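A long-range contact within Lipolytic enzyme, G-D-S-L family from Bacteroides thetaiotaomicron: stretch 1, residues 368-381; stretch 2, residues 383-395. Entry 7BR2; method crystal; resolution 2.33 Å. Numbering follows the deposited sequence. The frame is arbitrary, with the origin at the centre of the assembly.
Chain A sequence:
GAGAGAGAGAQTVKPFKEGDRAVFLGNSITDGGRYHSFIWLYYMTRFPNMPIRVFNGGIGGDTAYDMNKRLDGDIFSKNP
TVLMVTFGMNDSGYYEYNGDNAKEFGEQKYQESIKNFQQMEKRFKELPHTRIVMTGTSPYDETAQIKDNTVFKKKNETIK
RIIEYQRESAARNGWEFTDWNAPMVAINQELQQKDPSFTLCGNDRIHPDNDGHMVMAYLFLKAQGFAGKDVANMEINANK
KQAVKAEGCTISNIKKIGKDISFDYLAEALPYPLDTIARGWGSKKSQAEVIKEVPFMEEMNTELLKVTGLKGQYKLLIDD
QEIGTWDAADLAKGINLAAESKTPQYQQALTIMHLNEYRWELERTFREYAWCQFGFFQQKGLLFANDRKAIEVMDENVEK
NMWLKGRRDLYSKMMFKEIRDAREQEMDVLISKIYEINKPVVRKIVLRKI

Stretch 1 368-381: EYAWCQFGFFQQKG
Stretch 2 383-395: LFANDRKAIEVMD

The first stretch enters as a helix, widens into a pi-type turn at 373-377, and leaves through a tight turn to Gly381, whose positive phi (66/29) suits glycine. The chain then doubles back: the CA atoms of Gln378 and Leu383 lie 4.4 Å apart. Phe384 (63/17) and Asn386 (51/47) also take positive phi, and Asp387 (chi1 p) caps the helix 388-395, its OD1 accepting from Ala390 N at 2.9 Å. The two helix axes cross at 69°, approaching to 11.9 Å, a gap wide enough for large side chains; 726 Å² is buried, both sides summed.

Leu383 (t, p) is the bump of the returning loop. Its CD1 lies over one face of the Phe374 ring (chi1 m), 3.6 Å from CE1, and also packs 3.6 Å from Gln373 O. Phe384 (m) points its CB away, yet its ring swings back until its CZ meets Phe374 CZ at 3.6 Å, the planes nearly perpendicular at 88°.

Gln373 (m, m), buried and pointing toward the loop, supplies polarity where the backbone needs it. Its OE1 accepts from Phe384 N at 2.8 Å, nearly linearly, while its NE2 donates to a water at 3.1 Å that also accepts from Asn386 N at 3.0 Å. Asn386 (m) extends its ND2 to donate to Tyr369 OH at 3.1 Å; Tyr369 (t) is long enough to carry its hydroxyl there from one helical turn earlier.

Farther along, Phe377 (m) fills the hollow beside the second helix, where small Ala390 leaves room: CE1 lies 3.9 Å from Ala390 CB, and the ring edge meets Ala390 O, 3.3 Å from CE1. Met394 runs extended through chi1 and chi2 (t, t) and bends at chi3 (m), bringing CE to 3.5 Å from Phe377 CZ. Phe376 (t) sets CZ 3.8 Å from Val393 CG1, which Lys380 CG also approaches at 3.8 Å before its charged end leads away.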

# COMPACT_ATOMS: atom_id res chain seq x y z
N GLU A 368 -1.33 -17.04 -6.09
CA GLU A 368 -1.00 -17.98 -7.16
C GLU A 368 -1.98 -19.15 -7.16
O GLU A 368 -2.44 -19.61 -8.23
CB GLU A 368 0.44 -18.49 -6.98
CG GLU A 368 1.52 -17.41 -7.08
CD GLU A 368 1.81 -16.99 -8.51
OE1 GLU A 368 1.53 -17.78 -9.43
OE2 GLU A 368 2.29 -15.86 -8.74
N TYR A 369 -2.33 -19.64 -5.98
CA TYR A 369 -3.33 -20.70 -5.93
C TYR A 369 -4.66 -20.21 -6.51
O TYR A 369 -5.30 -20.93 -7.29
CB TYR A 369 -3.48 -21.21 -4.49
CG TYR A 369 -4.75 -21.98 -4.22
CD1 TYR A 369 -4.87 -23.33 -4.56
CD2 TYR A 369 -5.83 -21.37 -3.58
CE1 TYR A 369 -6.04 -24.05 -4.30
CE2 TYR A 369 -7.00 -22.06 -3.31
CZ TYR A 369 -7.10 -23.41 -3.67
OH TYR A 369 -8.27 -24.09 -3.39
N ALA A 370 -5.06 -18.98 -6.18
CA ALA A 370 -6.30 -18.42 -6.71
C ALA A 370 -6.26 -18.32 -8.24
O ALA A 370 -7.28 -18.52 -8.90
CB ALA A 370 -6.58 -17.05 -6.10
N TRP A 371 -5.10 -17.96 -8.81
CA TRP A 371 -5.03 -18.00 -10.27
C TRP A 371 -5.27 -19.42 -10.77
O TRP A 371 -6.01 -19.63 -11.74
CB TRP A 371 -3.70 -17.50 -10.82
CG TRP A 371 -3.77 -17.55 -12.34
CD1 TRP A 371 -4.22 -16.56 -13.17
CD2 TRP A 371 -3.46 -18.67 -13.19
NE1 TRP A 371 -4.19 -16.99 -14.47
CE2 TRP A 371 -3.74 -18.28 -14.51
CE3 TRP A 371 -2.98 -19.97 -12.95
CZ2 TRP A 371 -3.55 -19.13 -15.60
CZ3 TRP A 371 -2.79 -20.81 -14.04
CH2 TRP A 371 -3.08 -20.39 -15.34
N CYS A 372 -4.65 -20.41 -10.14
CA CYS A 372 -4.92 -21.78 -10.59
C CYS A 372 -6.41 -22.06 -10.58
O CYS A 372 -6.96 -22.63 -11.54
CB CYS A 372 -4.16 -22.79 -9.72
SG CYS A 372 -2.38 -22.74 -10.05
N GLN A 373 -7.10 -21.57 -9.56
CA GLN A 373 -8.51 -21.93 -9.42
C GLN A 373 -9.38 -21.20 -10.43
O GLN A 373 -10.20 -21.83 -11.12
CB GLN A 373 -8.99 -21.66 -7.99
CG GLN A 373 -8.53 -22.73 -6.98
CD GLN A 373 -9.04 -24.15 -7.30
OE1 GLN A 373 -9.89 -24.33 -8.17
NE2 GLN A 373 -8.53 -25.15 -6.58
N PHE A 374 -9.26 -19.87 -10.52
CA PHE A 374 -10.18 -19.12 -11.38
C PHE A 374 -9.65 -18.89 -12.79
O PHE A 374 -10.44 -18.76 -13.73
CB PHE A 374 -10.52 -17.78 -10.71
CG PHE A 374 -11.20 -17.95 -9.40
CD1 PHE A 374 -12.56 -18.20 -9.33
CD2 PHE A 374 -10.48 -17.91 -8.21
CE1 PHE A 374 -13.18 -18.38 -8.10
CE2 PHE A 374 -11.09 -18.08 -6.98
CZ PHE A 374 -12.45 -18.32 -6.93
N GLY A 375 -8.33 -18.86 -12.98
CA GLY A 375 -7.76 -18.71 -14.29
C GLY A 375 -7.60 -20.01 -15.06
O GLY A 375 -7.29 -19.96 -16.26
N PHE A 376 -7.80 -21.17 -14.43
CA PHE A 376 -7.76 -22.43 -15.17
C PHE A 376 -8.89 -23.39 -14.78
O PHE A 376 -9.66 -23.82 -15.64
CB PHE A 376 -6.41 -23.13 -15.01
CG PHE A 376 -6.37 -24.49 -15.64
CD1 PHE A 376 -6.31 -24.62 -17.02
CD2 PHE A 376 -6.41 -25.63 -14.85
CE1 PHE A 376 -6.28 -25.88 -17.61
CE2 PHE A 376 -6.37 -26.88 -15.44
CZ PHE A 376 -6.30 -27.01 -16.82
N PHE A 377 -9.01 -23.74 -13.49
CA PHE A 377 -9.89 -24.84 -13.11
C PHE A 377 -11.37 -24.50 -13.27
O PHE A 377 -12.16 -25.39 -13.60
CB PHE A 377 -9.61 -25.29 -11.67
CG PHE A 377 -8.39 -26.13 -11.55
CD1 PHE A 377 -8.32 -27.35 -12.22
CD2 PHE A 377 -7.30 -25.72 -10.80
CE1 PHE A 377 -7.19 -28.13 -12.15
CE2 PHE A 377 -6.16 -26.51 -10.71
CZ PHE A 377 -6.10 -27.72 -11.39
N GLN A 378 -11.75 -23.24 -13.06
CA GLN A 378 -13.16 -22.86 -13.20
C GLN A 378 -13.68 -23.15 -14.60
O GLN A 378 -14.80 -23.65 -14.77
CB GLN A 378 -13.34 -21.38 -12.88
CG GLN A 378 -14.79 -20.94 -12.84
CD GLN A 378 -14.96 -19.49 -12.41
OE1 GLN A 378 -14.11 -18.65 -12.69
NE2 GLN A 378 -16.05 -19.20 -11.71
N GLN A 379 -12.90 -22.85 -15.63
CA GLN A 379 -13.36 -23.09 -16.99
C GLN A 379 -13.45 -24.58 -17.29
O GLN A 379 -14.15 -24.97 -18.24
CB GLN A 379 -12.42 -22.40 -17.97
CG GLN A 379 -12.47 -20.85 -18.00
CD GLN A 379 -12.23 -20.17 -16.63
OE1 GLN A 379 -13.14 -19.51 -16.08
NE2 GLN A 379 -11.03 -20.39 -16.06
N LYS A 380 -12.80 -25.43 -16.49
CA LYS A 380 -12.86 -26.87 -16.66
C LYS A 380 -13.89 -27.52 -15.75
O LYS A 380 -13.94 -28.76 -15.69
CB LYS A 380 -11.49 -27.51 -16.44
CG LYS A 380 -10.41 -26.96 -17.35
CD LYS A 380 -10.62 -27.50 -18.76
CE LYS A 380 -9.41 -27.25 -19.65
NZ LYS A 380 -9.53 -25.91 -20.30
N GLY A 381 -14.76 -26.73 -15.12
CA GLY A 381 -15.75 -27.30 -14.22
C GLY A 381 -15.14 -27.94 -12.99
O GLY A 381 -15.73 -28.87 -12.42
N LEU A 383 -13.60 -25.91 -10.32
CA LEU A 383 -13.32 -24.89 -9.32
C LEU A 383 -13.38 -25.50 -7.92
O LEU A 383 -14.40 -26.09 -7.53
CB LEU A 383 -14.32 -23.74 -9.45
CG LEU A 383 -14.16 -22.61 -8.43
CD1 LEU A 383 -12.78 -21.95 -8.55
CD2 LEU A 383 -15.26 -21.57 -8.59
N PHE A 384 -12.27 -25.40 -7.18
CA PHE A 384 -12.15 -25.90 -5.80
C PHE A 384 -12.31 -27.42 -5.73
O PHE A 384 -12.55 -27.97 -4.64
CB PHE A 384 -13.17 -25.22 -4.86
CG PHE A 384 -12.96 -23.74 -4.71
CD1 PHE A 384 -11.68 -23.19 -4.67
CD2 PHE A 384 -14.05 -22.88 -4.65
CE1 PHE A 384 -11.49 -21.81 -4.52
CE2 PHE A 384 -13.87 -21.49 -4.51
CZ PHE A 384 -12.59 -20.95 -4.45
N ALA A 385 -12.18 -28.13 -6.86
CA ALA A 385 -12.25 -29.59 -6.83
C ALA A 385 -11.13 -30.17 -5.97
O ALA A 385 -11.38 -30.97 -5.07
CB ALA A 385 -12.19 -30.15 -8.26
N ASN A 386 -9.89 -29.74 -6.23
CA ASN A 386 -8.72 -30.10 -5.43
C ASN A 386 -8.63 -31.61 -5.23
O ASN A 386 -8.41 -32.10 -4.12
CB ASN A 386 -8.74 -29.35 -4.09
CG ASN A 386 -8.48 -27.86 -4.26
OD1 ASN A 386 -7.76 -27.44 -5.16
ND2 ASN A 386 -9.09 -27.06 -3.43
N ASP A 387 -8.80 -32.35 -6.33
CA ASP A 387 -8.90 -33.80 -6.28
C ASP A 387 -8.15 -34.41 -7.47
O ASP A 387 -7.47 -33.72 -8.22
CB ASP A 387 -10.37 -34.23 -6.30
CG ASP A 387 -11.14 -33.68 -7.50
OD1 ASP A 387 -10.52 -33.11 -8.43
OD2 ASP A 387 -12.36 -33.85 -7.55
N ARG A 388 -8.36 -35.72 -7.67
CA ARG A 388 -7.65 -36.45 -8.71
C ARG A 388 -8.07 -35.99 -10.10
O ARG A 388 -7.24 -35.92 -11.01
CB ARG A 388 -7.86 -37.96 -8.57
CG ARG A 388 -7.36 -38.79 -9.76
CD ARG A 388 -5.84 -38.71 -9.95
NE ARG A 388 -5.13 -38.76 -8.67
CZ ARG A 388 -3.83 -38.56 -8.50
NH1 ARG A 388 -3.04 -38.31 -9.54
NH2 ARG A 388 -3.31 -38.62 -7.29
N LYS A 389 -9.36 -35.68 -10.29
CA LYS A 389 -9.75 -35.17 -11.60
C LYS A 389 -9.13 -33.79 -11.86
O LYS A 389 -8.80 -33.47 -13.02
CB LYS A 389 -11.27 -35.12 -11.74
CG LYS A 389 -11.69 -34.79 -13.18
CD LYS A 389 -13.20 -34.66 -13.33
CE LYS A 389 -13.63 -34.56 -14.79
NZ LYS A 389 -14.75 -35.55 -15.06
N ALA A 390 -8.95 -32.97 -10.82
CA ALA A 390 -8.23 -31.72 -11.00
C ALA A 390 -6.80 -31.97 -11.46
O ALA A 390 -6.31 -31.34 -12.41
CB ALA A 390 -8.23 -30.92 -9.69
N ILE A 391 -6.11 -32.91 -10.79
CA ILE A 391 -4.75 -33.27 -11.17
C ILE A 391 -4.70 -33.75 -12.61
O ILE A 391 -3.78 -33.41 -13.36
CB ILE A 391 -4.18 -34.32 -10.21
CG1 ILE A 391 -4.08 -33.77 -8.78
CG2 ILE A 391 -2.82 -34.83 -10.71
CD1 ILE A 391 -3.79 -34.84 -7.72
N GLU A 392 -5.67 -34.57 -13.00
CA GLU A 392 -5.67 -35.15 -14.34
C GLU A 392 -5.83 -34.07 -15.40
O GLU A 392 -5.11 -34.08 -16.41
CB GLU A 392 -6.79 -36.20 -14.46
CG GLU A 392 -6.37 -37.57 -13.95
CD GLU A 392 -7.54 -38.50 -13.71
OE1 GLU A 392 -8.69 -38.12 -14.02
OE2 GLU A 392 -7.30 -39.61 -13.18
N VAL A 393 -6.78 -33.16 -15.21
CA VAL A 393 -7.01 -32.12 -16.22
C VAL A 393 -5.82 -31.17 -16.29
O VAL A 393 -5.37 -30.76 -17.38
CB VAL A 393 -8.34 -31.39 -15.95
CG1 VAL A 393 -8.43 -30.12 -16.75
CG2 VAL A 393 -9.50 -32.32 -16.27
N MET A 394 -5.25 -30.81 -15.13
CA MET A 394 -4.06 -29.97 -15.16
C MET A 394 -2.92 -30.65 -15.90
O MET A 394 -2.22 -30.01 -16.70
CB MET A 394 -3.63 -29.61 -13.74
CG MET A 394 -2.27 -28.92 -13.71
SD MET A 394 -1.73 -28.50 -12.05
CE MET A 394 -2.71 -27.05 -11.74
N ASP A 395 -2.71 -31.94 -15.64
CA ASP A 395 -1.66 -32.67 -16.35
C ASP A 395 -1.93 -32.69 -17.84
O ASP A 395 -1.00 -32.61 -18.65
CB ASP A 395 -1.55 -34.09 -15.81
CG ASP A 395 -0.89 -34.15 -14.45
OD1 ASP A 395 -0.26 -33.15 -14.04
OD2 ASP A 395 -0.97 -35.21 -13.80
O HOH W 1 -9.39 -27.58 -8.29